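Local coordinates for protein beta-N-acetylhexosaminidase (Streptomyces plicatus, PDB 1JAK) that hydrolyses terminal non-reducing beta-linked N-acetylhexosamine residues from glycosides by the substrate-assisted mechanism of family 20 glycoside hydrolases, at residues A[153-158]-A[472-477]. Numbering follows the deposited sequence.
With SO4 (sulfate ion), chain B.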
loop_
_atom_site.group_PDB
_atom_site.type_symbol
_atom_site.label_atom_id
_atom_site.label_comp_id
_atom_site.label_asym_id
_atom_site.label_seq_id
_atom_site.Cartn_x
_atom_site.Cartn_y
_atom_site.Cartn_z
ATOM N N ASP A 153 -7.213 17.980 8.476
ATOM C CA ASP A 153 -6.920 17.081 7.367
ATOM C C ASP A 153 -7.908 15.928 7.163
ATOM O O ASP A 153 -8.260 15.228 8.107
ATOM C CB ASP A 153 -5.516 16.530 7.644
ATOM C CG ASP A 153 -4.773 16.103 6.401
ATOM O OD1 ASP A 153 -5.243 16.362 5.276
ATOM O OD2 ASP A 153 -3.687 15.507 6.574
ATOM N N THR A 154 -8.345 15.734 5.919
ATOM C CA THR A 154 -9.250 14.644 5.562
ATOM C C THR A 154 -8.796 14.124 4.196
ATOM O O THR A 154 -8.215 14.870 3.413
ATOM C CB THR A 154 -10.716 15.114 5.450
ATOM O OG1 THR A 154 -10.790 16.221 4.543
ATOM C CG2 THR A 154 -11.256 15.524 6.822
ATOM N N PRO A 155 -9.055 12.840 3.896
ATOM C CA PRO A 155 -8.655 12.238 2.616
ATOM C C PRO A 155 -9.579 12.477 1.422
ATOM O O PRO A 155 -10.798 12.544 1.561
ATOM C CB PRO A 155 -8.558 10.760 2.960
ATOM C CG PRO A 155 -9.707 10.594 3.904
ATOM C CD PRO A 155 -9.567 11.807 4.815
ATOM N N ARG A 156 -8.975 12.579 0.243
ATOM C CA ARG A 156 -9.709 12.785 -1.001
ATOM C C ARG A 156 -10.348 11.478 -1.467
ATOM O O ARG A 156 -11.516 11.453 -1.870
ATOM C CB ARG A 156 -8.757 13.304 -2.081
ATOM C CG ARG A 156 -9.408 13.528 -3.440
ATOM C CD ARG A 156 -8.382 13.971 -4.467
ATOM N NE ARG A 156 -9.012 14.307 -5.742
ATOM C CZ ARG A 156 -8.347 14.648 -6.841
ATOM N NH1 ARG A 156 -7.021 14.697 -6.837
ATOM N NH2 ARG A 156 -9.015 14.960 -7.945
ATOM N N TYR A 157 -9.572 10.394 -1.406
ATOM C CA TYR A 157 -10.026 9.066 -1.821
ATOM C C TYR A 157 -9.952 8.064 -0.677
ATOM O O TYR A 157 -9.078 8.162 0.182
ATOM C CB TYR A 157 -9.160 8.551 -2.974
ATOM C CG TYR A 157 -9.314 9.328 -4.256
ATOM C CD1 TYR A 157 -10.485 9.242 -5.007
ATOM C CD2 TYR A 157 -8.286 10.148 -4.724
ATOM C CE1 TYR A 157 -10.631 9.954 -6.194
ATOM C CE2 TYR A 157 -8.423 10.866 -5.912
ATOM C CZ TYR A 157 -9.598 10.761 -6.639
ATOM O OH TYR A 157 -9.738 11.463 -7.815
ATOM N N ALA A 158 -10.861 7.090 -0.689
ATOM C CA ALA A 158 -10.907 6.062 0.346
ATOM C C ALA A 158 -10.014 4.866 0.030
ATOM O O ALA A 158 -9.697 4.077 0.920
ATOM C CB ALA A 158 -12.342 5.596 0.559
ATOM N N LEU A 472 -1.409 11.596 -3.943
ATOM C CA LEU A 472 -2.460 11.594 -4.953
ATOM C C LEU A 472 -3.736 10.999 -4.370
ATOM O O LEU A 472 -4.840 11.433 -4.694
ATOM C CB LEU A 472 -2.024 10.789 -6.183
ATOM C CG LEU A 472 -0.848 11.365 -6.974
ATOM C CD1 LEU A 472 -0.548 10.463 -8.165
ATOM C CD2 LEU A 472 -1.183 12.769 -7.453
ATOM N N GLY A 473 -3.586 10.016 -3.488
ATOM C CA GLY A 473 -4.756 9.401 -2.898
ATOM C C GLY A 473 -5.369 10.209 -1.768
ATOM O O GLY A 473 -6.580 10.180 -1.566
ATOM N N TRP A 474 -4.536 10.954 -1.046
ATOM C CA TRP A 474 -5.006 11.720 0.105
ATOM C C TRP A 474 -5.304 13.214 -0.052
ATOM O O TRP A 474 -6.378 13.687 0.340
ATOM C CB TRP A 474 -4.002 11.534 1.258
ATOM C CG TRP A 474 -4.351 12.297 2.509
ATOM C CD1 TRP A 474 -4.258 13.651 2.703
ATOM C CD2 TRP A 474 -4.914 11.760 3.711
ATOM N NE1 TRP A 474 -4.736 13.986 3.948
ATOM C CE2 TRP A 474 -5.145 12.846 4.588
ATOM C CE3 TRP A 474 -5.249 10.465 4.134
ATOM C CZ2 TRP A 474 -5.699 12.677 5.862
ATOM C CZ3 TRP A 474 -5.801 10.297 5.404
ATOM C CH2 TRP A 474 -6.020 11.399 6.252
ATOM N N SER A 475 -4.351 13.951 -0.611
ATOM C CA SER A 475 -4.461 15.401 -0.746
ATOM C C SER A 475 -5.484 15.968 -1.721
ATOM O O SER A 475 -5.854 15.331 -2.705
ATOM C CB SER A 475 -3.085 15.976 -1.077
ATOM O OG SER A 475 -2.133 15.574 -0.107
ATOM N N PRO A 476 -5.966 17.192 -1.441
ATOM C CA PRO A 476 -6.946 17.847 -2.312
ATOM C C PRO A 476 -6.274 18.189 -3.640
ATOM O O PRO A 476 -5.084 18.488 -3.678
ATOM C CB PRO A 476 -7.323 19.105 -1.529
ATOM C CG PRO A 476 -7.068 18.713 -0.095
ATOM C CD PRO A 476 -5.767 17.967 -0.205
ATOM N N ALA A 477 -7.034 18.151 -4.726
ATOM C CA ALA A 477 -6.477 18.472 -6.030
ATOM C C ALA A 477 -5.836 19.858 -6.014
ATOM O O ALA A 477 -4.811 20.085 -6.656
ATOM C CB ALA A 477 -7.568 18.410 -7.092
HETATM S S SO4 B . -12.744 14.470 -6.790
HETATM O O1 SO4 B . -13.465 13.440 -7.563
HETATM O O2 SO4 B . -11.953 15.312 -7.708
HETATM O O3 SO4 B . -13.720 15.309 -6.068
HETATM O O4 SO4 B . -11.847 13.817 -5.814
HETATM O O HOH W 1 -7.818 15.828 0.951
HETATM O O HOH W 2 -5.087 14.074 -4.868
#
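Arg-156 and Trp-474 meet where a linker between two domains crosses the end of a helix, a worked example of how a helix's last carbonyls find donors in a distant segment. Arg-156 N donates to Trp-474 O (2.8 Å) and Tyr-157 N to Gly-473 O (3.0 Å). With CG anti to the backbone N (chi1 179°), the arginine chain runs extended from CG to NE. Its CB lies near Trp-474 O, CG over one face of the Tyr-157 ring, toward the rim, and close to sulfate O4, and CD 3.4 Å from Ser-475 O. NE donates to O4 and NH2 to O2 of this sulfate, probably from the crystallisation liquor (N-H...O angles 167° and 166°), while NH2 also forms a salt bridge with Asp-427 OD1. NH1 reaches a water that donates to Leu-472 O and Ser-475 O. The methyl of Ala-477 and the hydroxyl of Tyr-157 lie over opposite faces of the guanidinium, both offset toward its rim.

Nearer the start of 153-158, the Trp-474 indole receives Pro-155 CB over its six-membered ring (3.8 Å to the centroid), a CH-pi contact. Its NE1 donates to Asp-153 OD1 (2.8 Å), which lies in the indole plane, is met from above the carboxylate plane and also accepts from Ala-32 N. Thus the linker from strand 145-153 of the N-terminal domain to strand 159-165, first of the catalytic barrel, is bound to the C-terminal end of helix 465-474.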